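Local coordinates for transcriptional regulator, LacI family (Lactobacillus brevis, PDB 3JY6), which probably acts as a DNA-binding transcriptional regulator of the LacI family, its periplasmic-binding-protein-like part being the one present here, at residues Ser7-Ile13 / Gly63-Leu69; Asn107-Lys112 / Glu141-Ile146; Val127-Leu133 / Asp154-Glu160. All coordinates share one frame; numbering follows the deposited sequence.

Contact 1: residues Ser7-Ile13 / Gly63-Leu69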
loop_
_atom_site.group_PDB
_atom_site.type_symbol
_atom_site.label_atom_id
_atom_site.label_comp_id
_atom_site.label_asym_id
_atom_site.label_seq_id
_atom_site.Cartn_x
_atom_site.Cartn_y
_atom_site.Cartn_z
ATOM N N SER A 7 28.660 -2.299 -3.529
ATOM C CA SER A 7 27.499 -1.475 -3.162
ATOM C C SER A 7 26.623 -2.130 -2.100
ATOM O O SER A 7 26.123 -1.450 -1.208
ATOM C CB SER A 7 26.642 -1.150 -4.399
ATOM O OG SER A 7 25.825 -2.249 -4.789
ATOM N N LYS A 8 26.446 -3.447 -2.204
ATOM C CA LYS A 8 25.626 -4.232 -1.271
ATOM C C LYS A 8 24.151 -3.824 -1.352
ATOM O O LYS A 8 23.374 -4.037 -0.418
ATOM C CB LYS A 8 26.144 -4.097 0.166
ATOM C CG LYS A 8 27.665 -4.196 0.283
ATOM C CD LYS A 8 28.125 -4.608 1.673
ATOM C CE LYS A 8 27.704 -6.037 1.983
ATOM N NZ LYS A 8 28.137 -6.507 3.332
ATOM N N LEU A 9 23.788 -3.237 -2.488
ATOM C CA LEU A 9 22.422 -2.818 -2.753
ATOM C C LEU A 9 21.771 -3.852 -3.654
ATOM O O LEU A 9 22.325 -4.222 -4.696
ATOM C CB LEU A 9 22.389 -1.473 -3.481
ATOM C CG LEU A 9 22.782 -0.207 -2.738
ATOM C CD1 LEU A 9 22.478 1.002 -3.620
ATOM C CD2 LEU A 9 22.018 -0.139 -1.433
ATOM N N ILE A 10 20.597 -4.314 -3.246
ATOM C CA ILE A 10 19.836 -5.285 -4.020
ATOM C C ILE A 10 18.604 -4.573 -4.561
ATOM O O ILE A 10 17.822 -4.000 -3.798
ATOM C CB ILE A 10 19.388 -6.480 -3.148
ATOM C CG1 ILE A 10 20.621 -7.174 -2.563
ATOM C CG2 ILE A 10 18.565 -7.475 -3.986
ATOM C CD1 ILE A 10 21.613 -7.675 -3.619
ATOM N N ALA A 11 18.431 -4.596 -5.874
ATOM C CA ALA A 11 17.281 -3.950 -6.486
ATOM C C ALA A 11 16.068 -4.859 -6.432
ATOM O O ALA A 11 16.148 -6.048 -6.718
ATOM C CB ALA A 11 17.578 -3.575 -7.950
ATOM N N VAL A 12 14.929 -4.295 -6.059
ATOM C CA VAL A 12 13.708 -5.074 -6.016
ATOM C C VAL A 12 12.710 -4.342 -6.911
ATOM O O VAL A 12 12.349 -3.205 -6.632
ATOM C CB VAL A 12 13.169 -5.172 -4.583
ATOM C CG1 VAL A 12 11.968 -6.102 -4.552
ATOM C CG2 VAL A 12 14.280 -5.680 -3.633
ATOM N N ILE A 13 12.293 -4.969 -8.003
ATOM C CA ILE A 13 11.331 -4.310 -8.888
ATOM C C ILE A 13 9.966 -4.967 -8.739
ATOM O O ILE A 13 9.810 -6.145 -9.048
ATOM C CB ILE A 13 11.748 -4.401 -10.388
ATOM C CG1 ILE A 13 13.078 -3.690 -10.626
ATOM C CG2 ILE A 13 10.709 -3.715 -11.261
ATOM C CD1 ILE A 13 13.527 -3.716 -12.119
ATOM N N GLY A 63 25.546 -0.206 -10.577
ATOM C CA GLY A 63 26.143 -1.221 -9.735
ATOM C C GLY A 63 25.315 -1.699 -8.558
ATOM O O GLY A 63 25.593 -1.352 -7.412
ATOM N N PHE A 64 24.270 -2.463 -8.834
ATOM C CA PHE A 64 23.476 -3.031 -7.757
ATOM C C PHE A 64 24.024 -4.450 -7.722
ATOM O O PHE A 64 24.502 -4.940 -8.742
ATOM C CB PHE A 64 21.978 -3.000 -8.097
ATOM C CG PHE A 64 21.314 -1.686 -7.773
ATOM C CD1 PHE A 64 21.435 -0.595 -8.629
ATOM C CD2 PHE A 64 20.618 -1.520 -6.577
ATOM C CE1 PHE A 64 20.872 0.654 -8.292
ATOM C CE2 PHE A 64 20.052 -0.279 -6.231
ATOM C CZ PHE A 64 20.179 0.802 -7.082
ATOM N N ASP A 65 23.985 -5.114 -6.575
ATOM C CA ASP A 65 24.537 -6.461 -6.521
ATOM C C ASP A 65 23.567 -7.601 -6.756
ATOM O O ASP A 65 23.969 -8.763 -6.738
ATOM C CB ASP A 65 25.270 -6.687 -5.201
ATOM C CG ASP A 65 26.486 -5.778 -5.044
ATOM O OD1 ASP A 65 26.959 -5.204 -6.053
ATOM O OD2 ASP A 65 26.981 -5.645 -3.906
ATOM N N GLY A 66 22.303 -7.279 -7.002
ATOM C CA GLY A 66 21.321 -8.322 -7.227
ATOM C C GLY A 66 19.973 -7.770 -7.639
ATOM O O GLY A 66 19.678 -6.588 -7.437
ATOM N N LEU A 67 19.150 -8.636 -8.211
ATOM C CA LEU A 67 17.837 -8.246 -8.667
ATOM C C LEU A 67 16.780 -9.253 -8.236
ATOM O O LEU A 67 16.915 -10.452 -8.477
ATOM C CB LEU A 67 17.820 -8.130 -10.207
ATOM C CG LEU A 67 16.459 -7.931 -10.888
ATOM C CD1 LEU A 67 15.846 -6.632 -10.403
ATOM C CD2 LEU A 67 16.606 -7.916 -12.394
ATOM N N ILE A 68 15.746 -8.759 -7.570
ATOM C CA ILE A 68 14.635 -9.613 -7.180
ATOM C C ILE A 68 13.511 -9.082 -8.058
ATOM O O ILE A 68 13.130 -7.904 -7.979
ATOM C CB ILE A 68 14.304 -9.496 -5.690
ATOM C CG1 ILE A 68 15.519 -9.945 -4.864
ATOM C CG2 ILE A 68 13.100 -10.352 -5.372
ATOM C CD1 ILE A 68 15.298 -9.994 -3.376
ATOM N N LEU A 69 13.005 -9.951 -8.921
ATOM C CA LEU A 69 11.994 -9.549 -9.884
ATOM C C LEU A 69 10.564 -10.007 -9.605
ATOM O O LEU A 69 10.264 -11.199 -9.627
ATOM C CB LEU A 69 12.437 -10.048 -11.260
ATOM C CG LEU A 69 11.778 -9.549 -12.538
ATOM C CD1 LEU A 69 12.092 -8.068 -12.738
ATOM C CD2 LEU A 69 12.311 -10.371 -13.720
#
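Parallel pairing of two neighbouring strands in the six-stranded sheet of one lobe makes this contact, and the N-terminal residues of both segments are tied together as well. Along the strands Ala11 bonds through both its backbone N, to Gly66 O, and its O, which accepts from Ile68 N at 2.9 Å. Ile13 N then reaches Ile68 O at 3.1 Å. Ahead of the ladder, Asp65 N gives a short bond to Leu9 O (2.7 Å). Ser7 OG donates to Gly63 O at 2.8 Å and accepts from Leu9 N in an ST turn. The Asp65 carboxylate bends back, and Lys8 N meets Asp65 OD2 from above the carboxylate plane at 2.8 Å; Ser6 OG also bonds to this oxygen. The Phe64 ring lies obliquely against Leu9, with CD2 3.6 Å from Leu9 CB, and the same ring carbon reaches Ala11 CB. Gly66 has no side chain, and a CB there would clash with Ile10 CD1, which lies 3.5 Å from Gly66 N. Ile10 CG1 stands beside its own backbone N (chi1 -60°) and the second torsion (-58°) turns CD1 toward Gly66. Helix 20-34 covers the face of Val12 and Ile68 and helix 49-60 that of Ala11 and Leu67; strand 39-44 pairs with the far edge of strand 9-14, and Leu9 and Phe64 pack on Phe64 and Leu9 of the second subunit.

Contact 2: residues Asn107-Lys112 / Glu141-Ile146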
loop_
_atom_site.group_PDB
_atom_site.type_symbol
_atom_site.label_atom_id
_atom_site.label_comp_id
_atom_site.label_asym_id
_atom_site.label_seq_id
_atom_site.Cartn_x
_atom_site.Cartn_y
_atom_site.Cartn_z
ATOM N N ASN A 107 -0.713 -21.559 -7.006
ATOM C CA ASN A 107 -1.919 -20.920 -7.526
ATOM C C ASN A 107 -3.079 -21.824 -7.917
ATOM O O ASN A 107 -4.232 -21.532 -7.576
ATOM C CB ASN A 107 -1.544 -20.025 -8.702
ATOM C CG ASN A 107 -0.713 -18.838 -8.269
ATOM O OD1 ASN A 107 -1.224 -17.911 -7.640
ATOM N ND2 ASN A 107 0.577 -18.866 -8.586
ATOM N N PHE A 108 -2.773 -22.904 -8.636
ATOM C CA PHE A 108 -3.788 -23.864 -9.072
ATOM C C PHE A 108 -4.360 -24.606 -7.867
ATOM O O PHE A 108 -5.573 -24.601 -7.649
ATOM C CB PHE A 108 -3.188 -24.875 -10.055
ATOM C CG PHE A 108 -4.133 -25.985 -10.444
ATOM C CD1 PHE A 108 -5.202 -25.742 -11.300
ATOM C CD2 PHE A 108 -3.951 -27.278 -9.945
ATOM C CE1 PHE A 108 -6.086 -26.771 -11.654
ATOM C CE2 PHE A 108 -4.822 -28.307 -10.291
ATOM C CZ PHE A 108 -5.895 -28.053 -11.149
ATOM N N GLU A 109 -3.482 -25.227 -7.082
ATOM C CA GLU A 109 -3.899 -25.979 -5.902
ATOM C C GLU A 109 -4.645 -25.135 -4.884
ATOM O O GLU A 109 -5.649 -25.576 -4.323
ATOM C CB GLU A 109 -2.690 -26.636 -5.225
ATOM C CG GLU A 109 -2.242 -27.919 -5.886
ATOM C CD GLU A 109 -3.390 -28.889 -6.066
ATOM O OE1 GLU A 109 -4.148 -29.091 -5.093
ATOM O OE2 GLU A 109 -3.533 -29.444 -7.176
ATOM N N ALA A 110 -4.155 -23.925 -4.631
ATOM C CA ALA A 110 -4.801 -23.036 -3.672
ATOM C C ALA A 110 -6.210 -22.641 -4.106
ATOM O O ALA A 110 -7.141 -22.658 -3.299
ATOM C CB ALA A 110 -3.958 -21.784 -3.470
ATOM N N ALA A 111 -6.370 -22.282 -5.376
ATOM C CA ALA A 111 -7.679 -21.870 -5.880
ATOM C C ALA A 111 -8.646 -23.039 -5.816
ATOM O O ALA A 111 -9.767 -22.910 -5.315
ATOM C CB ALA A 111 -7.567 -21.356 -7.329
ATOM N N LYS A 112 -8.185 -24.173 -6.332
ATOM C CA LYS A 112 -8.952 -25.414 -6.370
ATOM C C LYS A 112 -9.456 -25.822 -4.985
ATOM O O LYS A 112 -10.623 -26.169 -4.822
ATOM C CB LYS A 112 -8.079 -26.534 -6.941
ATOM C CG LYS A 112 -8.743 -27.894 -7.026
ATOM C CD LYS A 112 -7.668 -28.979 -7.068
ATOM C CE LYS A 112 -8.248 -30.373 -6.992
ATOM N NZ LYS A 112 -7.165 -31.390 -6.802
ATOM N N GLU A 141 -3.810 -19.699 -13.895
ATOM C CA GLU A 141 -3.703 -20.878 -13.047
ATOM C C GLU A 141 -4.761 -20.891 -11.946
ATOM O O GLU A 141 -5.312 -21.935 -11.621
ATOM C CB GLU A 141 -2.311 -20.949 -12.419
ATOM C CG GLU A 141 -1.213 -21.500 -13.330
ATOM C CD GLU A 141 -1.410 -22.972 -13.661
ATOM O OE1 GLU A 141 -1.909 -23.279 -14.765
ATOM O OE2 GLU A 141 -1.073 -23.831 -12.811
ATOM N N ARG A 142 -5.038 -19.734 -11.365
ATOM C CA ARG A 142 -6.035 -19.647 -10.303
ATOM C C ARG A 142 -7.420 -19.900 -10.889
ATOM O O ARG A 142 -8.297 -20.469 -10.241
ATOM C CB ARG A 142 -5.963 -18.269 -9.635
ATOM C CG ARG A 142 -4.613 -17.991 -8.965
ATOM C CD ARG A 142 -4.509 -16.549 -8.443
ATOM N NE ARG A 142 -3.178 -16.281 -7.905
ATOM C CZ ARG A 142 -2.773 -15.121 -7.388
ATOM N NH1 ARG A 142 -3.586 -14.068 -7.326
ATOM N NH2 ARG A 142 -1.541 -15.020 -6.912
ATOM N N TYR A 143 -7.608 -19.479 -12.131
ATOM C CA TYR A 143 -8.881 -19.677 -12.806
ATOM C C TYR A 143 -8.991 -21.157 -13.154
ATOM O O TYR A 143 -10.068 -21.752 -13.060
ATOM C CB TYR A 143 -8.944 -18.834 -14.076
ATOM C CG TYR A 143 -10.196 -19.056 -14.902
ATOM C CD1 TYR A 143 -11.464 -18.873 -14.353
ATOM C CD2 TYR A 143 -10.107 -19.434 -16.237
ATOM C CE1 TYR A 143 -12.616 -19.063 -15.121
ATOM C CE2 TYR A 143 -11.246 -19.627 -17.015
ATOM C CZ TYR A 143 -12.498 -19.443 -16.451
ATOM O OH TYR A 143 -13.621 -19.662 -17.212
ATOM N N ARG A 144 -7.853 -21.740 -13.529
ATOM C CA ARG A 144 -7.768 -23.147 -13.893
ATOM C C ARG A 144 -8.080 -24.005 -12.669
ATOM O O ARG A 144 -8.646 -25.091 -12.781
ATOM C CB ARG A 144 -6.362 -23.456 -14.417
ATOM C CG ARG A 144 -6.143 -24.888 -14.871
ATOM C CD ARG A 144 -4.663 -25.164 -15.097
ATOM N NE ARG A 144 -4.326 -26.507 -14.644
ATOM C CZ ARG A 144 -3.252 -26.802 -13.923
ATOM N NH1 ARG A 144 -2.400 -25.846 -13.576
ATOM N NH2 ARG A 144 -3.041 -28.052 -13.533
ATOM N N GLY A 145 -7.709 -23.504 -11.495
ATOM C CA GLY A 145 -7.967 -24.229 -10.267
ATOM C C GLY A 145 -9.443 -24.209 -9.901
ATOM O O GLY A 145 -9.974 -25.192 -9.389
ATOM N N ILE A 146 -10.109 -23.087 -10.163
ATOM C CA ILE A 146 -11.530 -22.960 -9.851
ATOM C C ILE A 146 -12.370 -23.918 -10.706
ATOM O O ILE A 146 -13.137 -24.725 -10.164
ATOM C CB ILE A 146 -12.015 -21.499 -10.038
ATOM C CG1 ILE A 146 -11.364 -20.605 -8.975
ATOM C CG2 ILE A 146 -13.537 -21.427 -9.931
ATOM C CD1 ILE A 146 -11.636 -19.121 -9.148
#
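The segments 107-112 and 141-146, parts of helices 107-119 and 137-147, pass 7.0 Å apart between axes with 40° between their directions, their backbones closest at Gly145 CA, 4.2 Å from Lys112 CA. Such an approach depends on Gly145, since a side chain there would run into Phe108 O and Ala111 CB. CA-H...O contacts line the seam, such as Lys112 CA to Gly145 O and Phe108 CA to Glu141 O. Ala111 presents only a methyl, which touches Arg142 O and Ile146 CG1. On one flank, the guanidinium of Arg144 lies flat on the Phe108 ring, planes 5° apart and CZ 3.6 Å from the ring centroid, a stacked cation-pi pair. The Glu141 carboxylate lies at the edge of that guanidinium in a salt bridge with NH1, which probably limits its turning. On the other flank Arg142 grips Asn107 side-on: NE (2.6 Å) and NH2 (3.0 Å) both donate to OD1, which sits in the guanidinium plane. The Arg142 chain, extended from CG to NE, crosses Asn107 obliquely, amide and guanidinium planes 32° apart. A leucine in place of Arg142 would probably leave Asn107 OD1 without both of its donors and the Leu188 carbonyl, bonded by NH1, without that partner. Glu94 holds Asn107 ND2, Phe216 makes a cation-pi pair with Arg142, and Ile146 packs on Val126 and Val128 of strand 125-131, seating helix 137-147 against the sheet.

Contact 3: residues Val127-Leu133 / Asp154-Glu160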
loop_
_atom_site.group_PDB
_atom_site.type_symbol
_atom_site.label_atom_id
_atom_site.label_comp_id
_atom_site.label_asym_id
_atom_site.label_seq_id
_atom_site.Cartn_x
_atom_site.Cartn_y
_atom_site.Cartn_z
ATOM N N VAL A 127 -18.572 -17.007 -9.288
ATOM C CA VAL A 127 -18.477 -15.821 -10.121
ATOM C C VAL A 127 -17.055 -15.320 -9.963
ATOM O O VAL A 127 -16.689 -14.760 -8.931
ATOM C CB VAL A 127 -19.480 -14.734 -9.664
ATOM C CG1 VAL A 127 -19.271 -13.454 -10.472
ATOM C CG2 VAL A 127 -20.907 -15.233 -9.855
ATOM N N VAL A 128 -16.250 -15.546 -10.992
ATOM C CA VAL A 128 -14.852 -15.145 -10.980
ATOM C C VAL A 128 -14.668 -13.697 -11.431
ATOM O O VAL A 128 -15.102 -13.318 -12.518
ATOM C CB VAL A 128 -14.025 -16.047 -11.913
ATOM C CG1 VAL A 128 -12.557 -15.687 -11.812
ATOM C CG2 VAL A 128 -14.255 -17.514 -11.574
ATOM N N LEU A 129 -14.032 -12.888 -10.589
ATOM C CA LEU A 129 -13.758 -11.491 -10.922
ATOM C C LEU A 129 -12.244 -11.415 -11.089
ATOM O O LEU A 129 -11.499 -11.746 -10.156
ATOM C CB LEU A 129 -14.220 -10.567 -9.799
ATOM C CG LEU A 129 -13.984 -9.063 -9.972
ATOM C CD1 LEU A 129 -14.665 -8.549 -11.251
ATOM C CD2 LEU A 129 -14.512 -8.337 -8.737
ATOM N N THR A 130 -11.778 -10.971 -12.256
ATOM C CA THR A 130 -10.336 -10.947 -12.499
ATOM C C THR A 130 -9.836 -9.930 -13.531
ATOM O O THR A 130 -10.614 -9.339 -14.290
ATOM C CB THR A 130 -9.886 -12.343 -12.994
ATOM O OG1 THR A 130 -8.468 -12.383 -13.154
ATOM C CG2 THR A 130 -10.521 -12.645 -14.345
ATOM N N SER A 131 -8.523 -9.724 -13.544
ATOM C CA SER A 131 -7.922 -8.858 -14.547
ATOM C C SER A 131 -7.821 -9.835 -15.719
ATOM O O SER A 131 -7.847 -11.044 -15.505
ATOM C CB SER A 131 -6.530 -8.391 -14.126
ATOM O OG SER A 131 -6.604 -7.539 -12.996
ATOM N N GLU A 132 -7.711 -9.329 -16.942
ATOM C CA GLU A 132 -7.644 -10.193 -18.118
ATOM C C GLU A 132 -6.775 -11.443 -17.974
ATOM O O GLU A 132 -5.584 -11.356 -17.663
ATOM C CB GLU A 132 -7.208 -9.366 -19.329
ATOM C CG GLU A 132 -8.245 -8.313 -19.707
ATOM C CD GLU A 132 -7.821 -7.460 -20.886
ATOM O OE1 GLU A 132 -7.539 -8.031 -21.967
ATOM O OE2 GLU A 132 -7.773 -6.220 -20.731
ATOM N N LEU A 133 -7.390 -12.600 -18.216
ATOM C CA LEU A 133 -6.726 -13.899 -18.103
ATOM C C LEU A 133 -5.513 -14.136 -19.008
ATOM O O LEU A 133 -4.488 -14.635 -18.539
ATOM C CB LEU A 133 -7.749 -15.024 -18.318
ATOM C CG LEU A 133 -8.749 -15.269 -17.183
ATOM C CD1 LEU A 133 -9.960 -16.031 -17.701
ATOM C CD2 LEU A 133 -8.067 -16.042 -16.062
ATOM N N ASP A 154 -18.857 -18.568 -13.866
ATOM C CA ASP A 154 -18.958 -17.459 -14.802
ATOM C C ASP A 154 -17.742 -16.579 -14.560
ATOM O O ASP A 154 -17.232 -16.520 -13.441
ATOM C CB ASP A 154 -20.241 -16.676 -14.550
ATOM C CG ASP A 154 -21.481 -17.481 -14.885
ATOM O OD1 ASP A 154 -21.585 -17.962 -16.041
ATOM O OD2 ASP A 154 -22.354 -17.633 -13.998
ATOM N N VAL A 155 -17.264 -15.895 -15.591
ATOM C CA VAL A 155 -16.080 -15.057 -15.422
ATOM C C VAL A 155 -16.278 -13.614 -15.854
ATOM O O VAL A 155 -16.889 -13.346 -16.882
ATOM C CB VAL A 155 -14.879 -15.656 -16.190
ATOM C CG1 VAL A 155 -15.196 -15.743 -17.657
ATOM C CG2 VAL A 155 -13.630 -14.815 -15.972
ATOM N N LEU A 156 -15.765 -12.688 -15.051
ATOM C CA LEU A 156 -15.862 -11.266 -15.351
ATOM C C LEU A 156 -14.482 -10.631 -15.390
ATOM O O LEU A 156 -13.900 -10.271 -14.356
ATOM C CB LEU A 156 -16.735 -10.540 -14.324
ATOM C CG LEU A 156 -16.717 -9.006 -14.380
ATOM C CD1 LEU A 156 -16.863 -8.511 -15.812
ATOM C CD2 LEU A 156 -17.826 -8.453 -13.508
ATOM N N GLU A 157 -13.970 -10.501 -16.606
ATOM C CA GLU A 157 -12.669 -9.908 -16.841
ATOM C C GLU A 157 -12.765 -8.392 -16.811
ATOM O O GLU A 157 -13.690 -7.801 -17.373
ATOM C CB GLU A 157 -12.133 -10.387 -18.184
ATOM C CG GLU A 157 -11.817 -11.867 -18.176
ATOM C CD GLU A 157 -11.347 -12.378 -19.514
ATOM O OE1 GLU A 157 -12.194 -12.783 -20.341
ATOM O OE2 GLU A 157 -10.118 -12.368 -19.739
ATOM N N VAL A 158 -11.807 -7.778 -16.123
ATOM C CA VAL A 158 -11.730 -6.331 -15.989
ATOM C C VAL A 158 -10.421 -5.919 -16.653
ATOM O O VAL A 158 -9.409 -6.610 -16.521
ATOM C CB VAL A 158 -11.683 -5.911 -14.502
ATOM C CG1 VAL A 158 -11.621 -4.403 -14.389
ATOM C CG2 VAL A 158 -12.905 -6.443 -13.764
ATOM N N SER A 159 -10.439 -4.809 -17.379
ATOM C CA SER A 159 -9.237 -4.321 -18.050
ATOM C C SER A 159 -8.588 -3.275 -17.151
ATOM O O SER A 159 -9.108 -2.163 -17.010
ATOM C CB SER A 159 -9.602 -3.693 -19.400
ATOM O OG SER A 159 -10.271 -4.618 -20.242
ATOM N N GLU A 160 -7.462 -3.627 -16.537
ATOM C CA GLU A 160 -6.783 -2.696 -15.639
ATOM C C GLU A 160 -6.452 -1.366 -16.311
ATOM O O GLU A 160 -6.347 -0.339 -15.644
ATOM C CB GLU A 160 -5.510 -3.332 -15.066
ATOM C CG GLU A 160 -5.772 -4.449 -14.063
ATOM C CD GLU A 160 -4.504 -4.924 -13.369
ATOM O OE1 GLU A 160 -3.745 -4.068 -12.853
ATOM O OE2 GLU A 160 -4.264 -6.149 -13.331
#
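Leu129 CD1 rests on Leu156 and Val158 of the adjoining strand, 3.8 Å from Leu156 CG and 3.7 Å from Val158 CG2. With CG trans to the main-chain nitrogen (chi1 179°) and the second torsion at 58°, the branch leans across to the partner strand. On the other face, Val155 CG2 fits against Val128 CB, Thr130 CG2 and Leu133 CD1, and Thr130 and Glu157 run side by side. Between these layers the backbones form a regular parallel ladder: Val128 N to Asp154 O, Leu156 N to Val128 O (2.7 Å), Thr130 N to Leu156 O and Val158 N to Thr130 O. A weak bond from Glu132 N to Val158 O ends it.

Toward the C-terminal ends of the strands, carboxylates enter the contact. Ser131 OG donates to Glu160 OE2 at 2.7 Å, from the anti side and 35° out of the carboxylate plane, and is also hydrogen-bonded with Trp192 NE1. Glu160 is also in salt bridges to Arg139, Lys189 and Arg191, a cluster likely to stabilise its negative charge. Glu157 OE2 accepts from Leu133 N at 3.1 Å, close to the carboxylate plane, tying the start of the following loop to strand 152-158. Ser159 OG approaches Glu132 OE2 from above the carboxylate plane at 3.0 Å. At the opposite end, Asp154 turns to His125.

Val127 and Leu156 lie under helix 165-177, while helix 137-147 covers the face of Val128. Strand 125-131, helix 137-147 and strand 152-158 form a beta-alpha-beta crossover, the recurring unit of the periplasmic-binding-protein fold.

How the contacts relate
Contacts 1 and 3 are equivalent in kind, each a parallel strand pair in a separate sheet, with centres about 34 Å apart on opposite sides of the chain's centre. Contact 1 is the more buried, and its N-terminal end, with Leu9 and Phe64, packs on the second subunit; contact 3 is partly buried, involves an outermost strand and has several carboxylates at its partly exposed C-terminal end. Contact 2, also partly buried, differs from both, joining helices through a glycine-enabled backbone approach and arginine chemistry. It shares its lobe with contact 3, whose centre lies about 14 Å away: Tyr143 packs on Leu133 and Val155, so helix 137-147 serves both. Contact 1 touches neither.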